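Local coordinates for In2-1 family protein, glutathione transferase lambda3 (Populus trichocarpa, PDB 4PQI) that probably acts as a monomeric, glutathione-dependent thiol transferase of the plant-specific Lambda class, binding glutathione in the thioredoxin-like domain of a GST fold, at residues 209-212 against 213-217; 190-193 against 194-198; 71-75 against 76-80. One frame throughout, in Å; residues are numbered along the deposited sequence.

Contact 1 of 3, residues 209-212 against 213-217; sequences AAWI and EEVNK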
ATOM      1  N   ALA A 209       7.494 -12.111  10.567  1.00 40.65           N
ATOM      2  CA  ALA A 209       6.457 -12.083  11.588  1.00 45.32           C
ATOM      3  C   ALA A 209       6.572 -10.836  12.470  1.00 49.11           C
ATOM      4  O   ALA A 209       5.568 -10.208  12.796  1.00 50.03           O
ATOM      5  CB  ALA A 209       6.500 -13.348  12.426  1.00 48.65           C
ATOM      6  N   ALA A 210       7.800 -10.484  12.845  1.00 45.88           N
ATOM      7  CA  ALA A 210       8.051  -9.288  13.647  1.00 45.88           C
ATOM      8  C   ALA A 210       7.662  -8.038  12.875  1.00 45.48           C
ATOM      9  O   ALA A 210       7.064  -7.115  13.428  1.00 49.81           O
ATOM     10  CB  ALA A 210       9.519  -9.217  14.062  1.00 41.88           C
ATOM     11  N   TRP A 211       8.012  -8.027  11.595  1.00 39.71           N
ATOM     12  CA  TRP A 211       7.676  -6.931  10.691  1.00 42.89           C
ATOM     13  C   TRP A 211       6.158  -6.679  10.616  1.00 43.59           C
ATOM     14  O   TRP A 211       5.709  -5.547  10.797  1.00 43.67           O
ATOM     15  CB  TRP A 211       8.249  -7.212   9.305  1.00 41.27           C
ATOM     16  CG  TRP A 211       7.973  -6.138   8.313  1.00 42.19           C
ATOM     17  CD1 TRP A 211       8.592  -4.929   8.220  1.00 39.65           C
ATOM     18  CD2 TRP A 211       6.998  -6.177   7.266  1.00 43.54           C
ATOM     19  NE1 TRP A 211       8.065  -4.209   7.171  1.00 42.04           N
ATOM     20  CE2 TRP A 211       7.080  -4.951   6.575  1.00 42.88           C
ATOM     21  CE3 TRP A 211       6.058  -7.128   6.850  1.00 44.37           C
ATOM     22  CZ2 TRP A 211       6.262  -4.652   5.483  1.00 42.50           C
ATOM     23  CZ3 TRP A 211       5.249  -6.831   5.766  1.00 41.49           C
ATOM     24  CH2 TRP A 211       5.363  -5.604   5.090  1.00 39.74           C
ATOM     25  N   ILE A 212       5.376  -7.731  10.366  1.00 42.69           N
ATOM     26  CA  ILE A 212       3.912  -7.595  10.321  1.00 42.69           C
ATOM     27  C   ILE A 212       3.350  -7.028  11.627  1.00 48.30           C
ATOM     28  O   ILE A 212       2.527  -6.101  11.617  1.00 48.64           O
ATOM     29  CB  ILE A 212       3.214  -8.929   9.971  1.00 42.80           C
ATOM     30  CG1 ILE A 212       3.582  -9.350   8.552  1.00 41.03           C
ATOM     31  CG2 ILE A 212       1.692  -8.786  10.058  1.00 45.87           C
ATOM     32  CD1 ILE A 212       3.209 -10.771   8.218  1.00 44.95           C
ATOM     33  N   GLU A 213       3.815  -7.574  12.748  1.00 42.64           N
ATOM     34  CA  GLU A 213       3.403  -7.109  14.055  1.00 47.40           C
ATOM     35  C   GLU A 213       3.731  -5.635  14.261  1.00 43.31           C
ATOM     36  O   GLU A 213       2.914  -4.879  14.786  1.00 41.42           O
ATOM     37  CB  GLU A 213       4.089  -7.949  15.134  1.00 51.25           C
ATOM     38  CG  GLU A 213       3.519  -7.816  16.517  1.00 63.44           C
ATOM     39  CD  GLU A 213       4.161  -8.803  17.483  1.00 72.03           C
ATOM     40  OE1 GLU A 213       4.867  -9.726  17.012  1.00 72.57           O
ATOM     41  OE2 GLU A 213       3.965  -8.655  18.707  1.00 79.87           O
ATOM     42  N   GLU A 214       4.925  -5.222  13.852  1.00 40.49           N
ATOM     43  CA  GLU A 214       5.366  -3.862  14.131  1.00 43.55           C
ATOM     44  C   GLU A 214       4.693  -2.839  13.208  1.00 43.43           C
ATOM     45  O   GLU A 214       4.378  -1.721  13.631  1.00 45.85           O
ATOM     46  CB  GLU A 214       6.891  -3.748  14.035  1.00 46.31           C
ATOM     47  CG  GLU A 214       7.645  -4.553  15.109  1.00 51.98           C
ATOM     48  CD  GLU A 214       7.635  -3.889  16.479  1.00 58.94           C
ATOM     49  OE1 GLU A 214       7.205  -2.721  16.590  1.00 60.83           O
ATOM     50  OE2 GLU A 214       8.063  -4.541  17.451  1.00 66.52           O
ATOM     51  N   VAL A 215       4.483  -3.210  11.951  1.00 42.02           N
ATOM     52  CA  VAL A 215       3.768  -2.321  11.037  1.00 42.30           C
ATOM     53  C   VAL A 215       2.333  -2.161  11.556  1.00 46.33           C
ATOM     54  O   VAL A 215       1.761  -1.063  11.527  1.00 47.31           O
ATOM     55  CB  VAL A 215       3.824  -2.822   9.565  1.00 39.88           C
ATOM     56  CG1 VAL A 215       2.787  -2.090   8.686  1.00 43.85           C
ATOM     57  CG2 VAL A 215       5.230  -2.650   9.006  1.00 40.02           C
ATOM     58  N   ASN A 216       1.778  -3.240  12.100  1.00 45.94           N
ATOM     59  CA  ASN A 216       0.419  -3.199  12.621  1.00 48.13           C
ATOM     60  C   ASN A 216       0.180  -2.369  13.893  1.00 50.39           C
ATOM     61  O   ASN A 216      -0.973  -2.158  14.277  1.00 49.90           O
ATOM     62  CB  ASN A 216      -0.149  -4.610  12.804  1.00 52.40           C
ATOM     63  CG  ASN A 216      -0.873  -5.107  11.567  1.00 50.19           C
ATOM     64  OD1 ASN A 216      -2.047  -4.808  11.361  1.00 48.38           O
ATOM     65  ND2 ASN A 216      -0.170  -5.858  10.732  1.00 47.14           N
ATOM     66  N   LYS A 217       1.244  -1.902  14.541  1.00 57.69           N
ATOM     67  CA  LYS A 217       1.090  -1.009  15.693  1.00 33.75           C
ATOM     68  C   LYS A 217       0.842   0.438  15.242  1.00 38.68           C
ATOM     69  O   LYS A 217       0.454   1.308  16.036  1.00 46.51           O
ATOM     70  CB  LYS A 217       2.330  -1.049  16.592  1.00 39.78           C
ATOM     71  CG  LYS A 217       2.681  -2.429  17.129  1.00 44.25           C
ATOM     72  CD  LYS A 217       3.904  -2.344  18.042  1.00 47.88           C
ATOM     73  CE  LYS A 217       4.493  -3.721  18.328  1.00 53.35           C
ATOM     74  NZ  LYS A 217       5.729  -3.614  19.174  1.00 54.35           N
TER
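The carbonyl oxygen of I212 is gripped by two donors of one residue, N216, which wraps back onto it one turn later. The side-chain bond, from N216 ND2 to I212 O, is 2.8 Å long and nearly straight, with 165° at the hydrogen; the oxygen lies in the amide plane, yet the donor stands above the carbonyl plane. The backbone bond from N216 N to I212 O, 3.0 Å, arrives from the opposite face of that plane. A chi1 of -90° turns the N216 amide back over the I212 carbonyl, and the same ND2 grazes I212 CG2 at 3.5 Å. The other end of the amide is also held, since N216 OD1 accepts a hydrogen bond from K225 NZ; both ends together would fix the amide's rotation.

On another face of the helix, W211 and V215 run alongside each other. V215 CG2 sits over one face of the indole, 3.9 Å from the centroid of the five-membered ring and 21° off its normal, a CH-pi contact. Its nearest ring atom is W211 NE1, at 3.7 Å, whose N-H is donated to D179 OD1 of helix 177-197. Beyond, I183 and V186 touch the indole and F170 meets it at a slant. Toward solvent, K217 NZ forms a salt bridge with E214 OE2 at 3.0 Å, although its hydrogen bonds to the carboxylate are weak. Successive i to i+4 bonds, with an asparagine side chain returning to the carbonyl four residues back, place this in the closing part of helix 206-215, in the all-helical domain of the GST fold.

Contact 2 of 3, residues 190-193 against 194-198; sequences NIFL and LEVFK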
ATOM      1  N   ASN A 190      -1.354 -12.854   3.337  1.00 46.11           N
ATOM      2  CA  ASN A 190      -1.342 -13.554   4.607  1.00 45.46           C
ATOM      3  C   ASN A 190      -2.720 -14.155   4.885  1.00 48.66           C
ATOM      4  O   ASN A 190      -2.845 -15.344   5.205  1.00 50.91           O
ATOM      5  CB  ASN A 190      -0.935 -12.597   5.729  1.00 45.03           C
ATOM      6  CG  ASN A 190      -0.609 -13.314   7.017  1.00 51.20           C
ATOM      7  OD1 ASN A 190      -0.575 -14.547   7.065  1.00 53.58           O
ATOM      8  ND2 ASN A 190      -0.347 -12.549   8.069  1.00 50.22           N
ATOM      9  N   ILE A 191      -3.757 -13.337   4.737  1.00 48.73           N
ATOM     10  CA  ILE A 191      -5.128 -13.801   4.971  1.00 52.67           C
ATOM     11  C   ILE A 191      -5.557 -14.871   3.970  1.00 51.22           C
ATOM     12  O   ILE A 191      -6.139 -15.901   4.353  1.00 52.09           O
ATOM     13  CB  ILE A 191      -6.132 -12.637   4.909  1.00 57.94           C
ATOM     14  CG1 ILE A 191      -5.766 -11.553   5.919  1.00 60.34           C
ATOM     15  CG2 ILE A 191      -7.543 -13.126   5.176  1.00 60.92           C
ATOM     16  CD1 ILE A 191      -6.528 -10.254   5.701  1.00 62.64           C
ATOM     17  N   PHE A 192      -5.272 -14.631   2.690  1.00 47.39           N
ATOM     18  CA  PHE A 192      -5.744 -15.522   1.630  1.00 47.90           C
ATOM     19  C   PHE A 192      -5.088 -16.898   1.705  1.00 47.46           C
ATOM     20  O   PHE A 192      -5.781 -17.917   1.703  1.00 47.72           O
ATOM     21  CB  PHE A 192      -5.548 -14.893   0.250  1.00 44.45           C
ATOM     22  CG  PHE A 192      -6.079 -15.728  -0.892  1.00 47.73           C
ATOM     23  CD1 PHE A 192      -7.406 -16.163  -0.905  1.00 45.65           C
ATOM     24  CD2 PHE A 192      -5.262 -16.053  -1.969  1.00 44.61           C
ATOM     25  CE1 PHE A 192      -7.898 -16.918  -1.963  1.00 49.89           C
ATOM     26  CE2 PHE A 192      -5.750 -16.808  -3.030  1.00 44.55           C
ATOM     27  CZ  PHE A 192      -7.068 -17.240  -3.030  1.00 49.57           C
ATOM     28  N   LEU A 193      -3.761 -16.920   1.790  1.00 47.09           N
ATOM     29  CA  LEU A 193      -3.001 -18.177   1.834  1.00 46.86           C
ATOM     30  C   LEU A 193      -3.344 -19.030   3.060  1.00 47.09           C
ATOM     31  O   LEU A 193      -3.478 -20.255   2.967  1.00 47.44           O
ATOM     32  CB  LEU A 193      -1.499 -17.880   1.806  1.00 46.83           C
ATOM     33  CG  LEU A 193      -0.980 -17.308   0.488  1.00 46.95           C
ATOM     34  CD1 LEU A 193       0.456 -16.779   0.609  1.00 46.35           C
ATOM     35  CD2 LEU A 193      -1.080 -18.357  -0.602  1.00 47.37           C
ATOM     36  N   LEU A 194      -3.477 -18.383   4.212  1.00 45.57           N
ATOM     37  CA  LEU A 194      -3.749 -19.118   5.436  1.00 48.95           C
ATOM     38  C   LEU A 194      -5.177 -19.666   5.412  1.00 51.67           C
ATOM     39  O   LEU A 194      -5.396 -20.831   5.715  1.00 51.49           O
ATOM     40  CB  LEU A 194      -3.522 -18.236   6.658  1.00 50.18           C
ATOM     41  CG  LEU A 194      -3.656 -18.955   8.001  1.00 59.11           C
ATOM     42  CD1 LEU A 194      -2.691 -20.133   8.094  1.00 59.76           C
ATOM     43  CD2 LEU A 194      -3.419 -17.981   9.132  1.00 59.93           C
ATOM     44  N   GLU A 195      -6.139 -18.840   5.017  1.00 53.72           N
ATOM     45  CA  GLU A 195      -7.543 -19.269   5.043  1.00 61.59           C
ATOM     46  C   GLU A 195      -7.867 -20.299   3.974  1.00 59.87           C
ATOM     47  O   GLU A 195      -8.592 -21.254   4.227  1.00 61.48           O
ATOM     48  CB  GLU A 195      -8.502 -18.077   4.932  1.00 68.01           C
ATOM     49  CG  GLU A 195      -8.521 -17.199   6.168  1.00 73.59           C
ATOM     50  CD  GLU A 195      -8.723 -18.013   7.435  1.00 82.25           C
ATOM     51  OE1 GLU A 195      -7.879 -17.906   8.356  1.00 82.88           O
ATOM     52  OE2 GLU A 195      -9.725 -18.764   7.503  1.00 86.46           O
ATOM     53  N   VAL A 196      -7.322 -20.120   2.777  1.00 57.59           N
ATOM     54  CA  VAL A 196      -7.709 -20.988   1.671  1.00 58.97           C
ATOM     55  C   VAL A 196      -6.735 -22.151   1.436  1.00 56.52           C
ATOM     56  O   VAL A 196      -7.149 -23.251   1.085  1.00 56.31           O
ATOM     57  CB  VAL A 196      -7.946 -20.173   0.383  1.00 56.20           C
ATOM     58  CG1 VAL A 196      -8.309 -21.081  -0.773  1.00 55.99           C
ATOM     59  CG2 VAL A 196      -9.041 -19.146   0.614  1.00 55.46           C
ATOM     60  N   PHE A 197      -5.446 -21.922   1.650  1.00 56.28           N
ATOM     61  CA  PHE A 197      -4.460 -22.968   1.373  1.00 57.58           C
ATOM     62  C   PHE A 197      -3.812 -23.588   2.617  1.00 57.98           C
ATOM     63  O   PHE A 197      -2.981 -24.494   2.501  1.00 60.62           O
ATOM     64  CB  PHE A 197      -3.384 -22.437   0.428  1.00 58.04           C
ATOM     65  CG  PHE A 197      -3.926 -21.949  -0.887  1.00 60.88           C
ATOM     66  CD1 PHE A 197      -4.044 -22.812  -1.963  1.00 62.84           C
ATOM     67  CD2 PHE A 197      -4.336 -20.628  -1.041  1.00 59.80           C
ATOM     68  CE1 PHE A 197      -4.559 -22.364  -3.172  1.00 63.39           C
ATOM     69  CE2 PHE A 197      -4.848 -20.181  -2.241  1.00 59.25           C
ATOM     70  CZ  PHE A 197      -4.959 -21.050  -3.308  1.00 60.83           C
ATOM     71  N   LYS A 198      -4.202 -23.108   3.796  1.00 54.48           N
ATOM     72  CA  LYS A 198      -3.591 -23.539   5.052  1.00 58.98           C
ATOM     73  C   LYS A 198      -2.084 -23.299   5.031  1.00 58.72           C
ATOM     74  O   LYS A 198      -1.307 -24.125   5.495  1.00 60.16           O
ATOM     75  CB  LYS A 198      -3.876 -25.012   5.312  1.00 62.99           C
ATOM     76  CG  LYS A 198      -5.332 -25.381   5.173  1.00 64.61           C
ATOM     77  CD  LYS A 198      -5.475 -26.843   4.834  1.00 69.71           C
ATOM     78  CE  LYS A 198      -6.869 -27.121   4.322  1.00 72.82           C
ATOM     79  NZ  LYS A 198      -7.012 -28.525   3.881  1.00 74.88           N
TER
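F192 and F197 meet as an offset edge-to-face pair: the rim of F197 is directed at the face of F192, with planes at 84° and centroids 5.5 Å apart. The closest atoms are F192 CE2 and F197 CE2, at 3.6 Å, and F192 CE2 lies in the plane of the F197 ring. F192 swings its ring toward the C-terminal end of the helix because CG is anti to the backbone N (chi1 -177°).

The CD1-CE1 side of the F192 ring is taken by V196, whose CG2 approaches CE1 of F192 obliquely at 3.6 Å. V196 CG1 lies over one face of F197, offset toward the rim. This i, i+4, i+5 cluster belongs to the last turns of helix 177-197, a long helix of the GST C-terminal domain; F142 and Y235 add further edge-to-face contacts to F192.

L193 reaches F197 by its CD2 branch, 4.0 Å from F197 CD2, while L146 touches both side chains. Beneath them the backbone bond from F197 N to L193 O is 2.9 Å but bent, 137° at the hydrogen, with the donor above the carbonyl plane. K198 then leaves helical geometry with positive phi.

Contact 3 of 3, residues 71-75 against 76-80; sequences PAWYP and EKVYP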
ATOM      1  N   PRO A  71     -17.820   6.009 -12.069  1.00 35.33           N
ATOM      2  CA  PRO A  71     -18.308   7.093 -12.928  1.00 35.80           C
ATOM      3  C   PRO A  71     -17.454   7.188 -14.186  1.00 37.07           C
ATOM      4  O   PRO A  71     -16.215   7.120 -14.110  1.00 36.87           O
ATOM      5  CB  PRO A  71     -18.114   8.347 -12.076  1.00 38.88           C
ATOM      6  CG  PRO A  71     -17.846   7.870 -10.689  1.00 37.84           C
ATOM      7  CD  PRO A  71     -17.262   6.502 -10.802  1.00 35.60           C
ATOM      8  N   ALA A  72     -18.129   7.287 -15.325  1.00 35.11           N
ATOM      9  CA  ALA A  72     -17.493   7.438 -16.618  1.00 37.24           C
ATOM     10  C   ALA A  72     -16.596   8.679 -16.675  1.00 37.81           C
ATOM     11  O   ALA A  72     -15.633   8.706 -17.446  1.00 37.42           O
ATOM     12  CB  ALA A  72     -18.569   7.503 -17.731  1.00 34.85           C
ATOM     13  N   TRP A  73     -16.904   9.707 -15.879  1.00 34.96           N
ATOM     14  CA  TRP A  73     -16.076  10.922 -15.903  1.00 36.34           C
ATOM     15  C   TRP A  73     -14.630  10.693 -15.453  1.00 34.77           C
ATOM     16  O   TRP A  73     -13.741  11.517 -15.696  1.00 34.23           O
ATOM     17  CB  TRP A  73     -16.708  12.084 -15.110  1.00 33.94           C
ATOM     18  CG  TRP A  73     -17.125  11.828 -13.675  1.00 29.19           C
ATOM     19  CD1 TRP A  73     -18.420  11.770 -13.201  1.00 32.88           C
ATOM     20  CD2 TRP A  73     -16.274  11.643 -12.519  1.00 30.27           C
ATOM     21  NE1 TRP A  73     -18.417  11.535 -11.847  1.00 32.52           N
ATOM     22  CE2 TRP A  73     -17.120  11.453 -11.403  1.00 32.25           C
ATOM     23  CE3 TRP A  73     -14.887  11.600 -12.326  1.00 34.05           C
ATOM     24  CZ2 TRP A  73     -16.630  11.241 -10.118  1.00 31.99           C
ATOM     25  CZ3 TRP A  73     -14.395  11.377 -11.035  1.00 34.95           C
ATOM     26  CH2 TRP A  73     -15.268  11.205  -9.952  1.00 36.71           C
ATOM     27  N   TYR A  74     -14.382   9.574 -14.794  1.00 36.19           N
ATOM     28  CA  TYR A  74     -13.023   9.315 -14.326  1.00 38.48           C
ATOM     29  C   TYR A  74     -12.035   9.014 -15.492  1.00 34.99           C
ATOM     30  O   TYR A  74     -11.042   9.733 -15.662  1.00 30.49           O
ATOM     31  CB  TYR A  74     -13.012   8.280 -13.184  1.00 34.37           C
ATOM     32  CG  TYR A  74     -11.634   8.030 -12.627  1.00 34.29           C
ATOM     33  CD1 TYR A  74     -10.982   9.009 -11.884  1.00 35.37           C
ATOM     34  CD2 TYR A  74     -10.987   6.820 -12.839  1.00 32.67           C
ATOM     35  CE1 TYR A  74      -9.707   8.806 -11.383  1.00 37.66           C
ATOM     36  CE2 TYR A  74      -9.703   6.592 -12.330  1.00 39.14           C
ATOM     37  CZ  TYR A  74      -9.075   7.592 -11.605  1.00 39.03           C
ATOM     38  OH  TYR A  74      -7.825   7.398 -11.102  1.00 39.36           O
ATOM     39  N   PRO A  75     -12.315   7.987 -16.324  1.00 36.77           N
ATOM     40  CA  PRO A  75     -11.422   7.834 -17.477  1.00 38.15           C
ATOM     41  C   PRO A  75     -11.587   8.949 -18.499  1.00 41.02           C
ATOM     42  O   PRO A  75     -10.595   9.323 -19.126  1.00 35.80           O
ATOM     43  CB  PRO A  75     -11.858   6.495 -18.094  1.00 36.02           C
ATOM     44  CG  PRO A  75     -13.225   6.292 -17.619  1.00 37.95           C
ATOM     45  CD  PRO A  75     -13.297   6.887 -16.249  1.00 37.65           C
ATOM     46  N   GLU A  76     -12.800   9.481 -18.654  1.00 39.10           N
ATOM     47  CA  GLU A  76     -13.047  10.489 -19.677  1.00 43.09           C
ATOM     48  C   GLU A  76     -12.476  11.861 -19.320  1.00 40.60           C
ATOM     49  O   GLU A  76     -11.965  12.548 -20.177  1.00 40.44           O
ATOM     50  CB  GLU A  76     -14.544  10.600 -19.991  1.00 46.54           C
ATOM     51  CG  GLU A  76     -15.132   9.367 -20.674  1.00 55.99           C
ATOM     52  CD  GLU A  76     -16.639   9.492 -20.952  1.00 61.36           C
ATOM     53  OE1 GLU A  76     -17.177  10.624 -20.882  1.00 65.04           O
ATOM     54  OE2 GLU A  76     -17.281   8.454 -21.238  1.00 55.89           O
ATOM     55  N   LYS A  77     -12.551  12.253 -18.054  1.00 36.87           N
ATOM     56  CA  LYS A  77     -12.249  13.632 -17.684  1.00 36.35           C
ATOM     57  C   LYS A  77     -11.105  13.800 -16.687  1.00 38.76           C
ATOM     58  O   LYS A  77     -10.566  14.902 -16.557  1.00 41.00           O
ATOM     59  CB  LYS A  77     -13.508  14.323 -17.147  1.00 33.25           C
ATOM     60  CG  LYS A  77     -14.527  14.605 -18.235  1.00 39.68           C
ATOM     61  CD  LYS A  77     -15.834  15.101 -17.646  1.00 53.98           C
ATOM     62  CE  LYS A  77     -16.910  15.261 -18.719  1.00 60.81           C
ATOM     63  NZ  LYS A  77     -18.262  15.486 -18.104  1.00 62.88           N
ATOM     64  N   VAL A  78     -10.729  12.729 -15.992  1.00 32.24           N
ATOM     65  CA  VAL A  78      -9.710  12.861 -14.953  1.00 32.71           C
ATOM     66  C   VAL A  78      -8.423  12.139 -15.336  1.00 35.70           C
ATOM     67  O   VAL A  78      -7.336  12.755 -15.405  1.00 36.42           O
ATOM     68  CB  VAL A  78     -10.226  12.376 -13.566  1.00 29.63           C
ATOM     69  CG1 VAL A  78      -9.145  12.491 -12.488  1.00 27.79           C
ATOM     70  CG2 VAL A  78     -11.487  13.181 -13.148  1.00 29.88           C
ATOM     71  N   TYR A  79      -8.538  10.847 -15.620  1.00 29.36           N
ATOM     72  CA  TYR A  79      -7.351  10.007 -15.721  1.00 34.69           C
ATOM     73  C   TYR A  79      -7.545   8.888 -16.734  1.00 32.16           C
ATOM     74  O   TYR A  79      -8.074   7.832 -16.399  1.00 33.77           O
ATOM     75  CB  TYR A  79      -7.025   9.436 -14.340  1.00 35.22           C
ATOM     76  CG  TYR A  79      -5.715   8.691 -14.268  1.00 35.04           C
ATOM     77  CD1 TYR A  79      -4.497   9.333 -14.534  1.00 30.51           C
ATOM     78  CD2 TYR A  79      -5.686   7.339 -13.930  1.00 30.38           C
ATOM     79  CE1 TYR A  79      -3.285   8.635 -14.456  1.00 32.05           C
ATOM     80  CE2 TYR A  79      -4.497   6.651 -13.857  1.00 33.86           C
ATOM     81  CZ  TYR A  79      -3.295   7.307 -14.123  1.00 34.20           C
ATOM     82  OH  TYR A  79      -2.121   6.593 -14.042  1.00 37.16           O
ATOM     83  N   PRO A  80      -7.115   9.123 -17.979  1.00 34.41           N
ATOM     84  CA  PRO A  80      -7.301   8.186 -19.098  1.00 37.06           C
ATOM     85  C   PRO A  80      -6.802   6.745 -18.869  1.00 35.02           C
ATOM     86  O   PRO A  80      -7.481   5.838 -19.308  1.00 31.67           O
ATOM     87  CB  PRO A  80      -6.575   8.881 -20.260  1.00 38.94           C
ATOM     88  CG  PRO A  80      -6.734  10.329 -19.939  1.00 37.96           C
ATOM     89  CD  PRO A  80      -6.549  10.406 -18.434  1.00 34.20           C
TER
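Y74 can be followed outward along V78 and Y79, the residues four and five places on. Its CB starts away from them, but a trans first torsion (chi1 -177°), which sets CG beside the carbonyl carbon, swings the ring toward the following turn. CD1 comes first, 3.8 Å from V78 CB; CE1 follows, lying between V78 CG1 and Y79 CB at similar distances. CZ is 3.9 Å from Y79 CB, and the hydroxyl OH finishes 3.5 Å from Y79 CD2. The valine crosses the Y74 side chain, whereas Y79 runs alongside it and points the same way. The hydroxyl itself is hydrogen-bonded to the carbonyl of K83 and to S86 OG, so this buried polar tip is satisfied from beyond the helix, and Y36 meets the ring at a slant.

The backbone carbonyl of Y74 is shared as well. Y79 N reaches Y74 O at 2.7 Å in an almost straight bond, 168° at the hydrogen, while V78 N reaches the same oxygen at 3.0 Å from above the carbonyl plane. The i+5 bond is the evidence for a wider, pi-type turn here. Separately, P75 CA lies 3.5 Å from Y79 O in a nearly linear C-H...O contact.

W73 packs beside V78 through CE3, 3.8 Å from V78 CG2, with P71 CB over one indole face; its NE1 bonds to A23 O. W73 and V78 touch Y36 of strand 33-37, and V78 and Y79 touch I93 of strand 92-95, packing the short helix on the sheet. The contact lies in the helix just ahead of the N82-P85 segment that lines the glutathione pocket, in the thioredoxin-like domain of the glutathione transferase fold.

In the fold
All three are partly buried local contacts along helices, each with two buried residues facing inward and exposed residues, many charged, on the outer side. Contacts 1 and 2 belong to consecutive helices of the C-terminal domain, 206-215 and 177-197, and touch where I212 CD1 meets N190 ND2 at 4.0 Å; their centres are 18 Å apart. Contact 3 lies in the thioredoxin-like domain, about 24 Å from either by nearest atoms and, relative to contact 1, across the chain's centre. Chemistry follows place: contact 1 mixes amide, salt-bridge and indole interactions, contact 2 is essentially apolar and aromatic, and contact 3, whose Y74 side chain is about 7 Å from glutathione, combines aromatics with a pi-type turn.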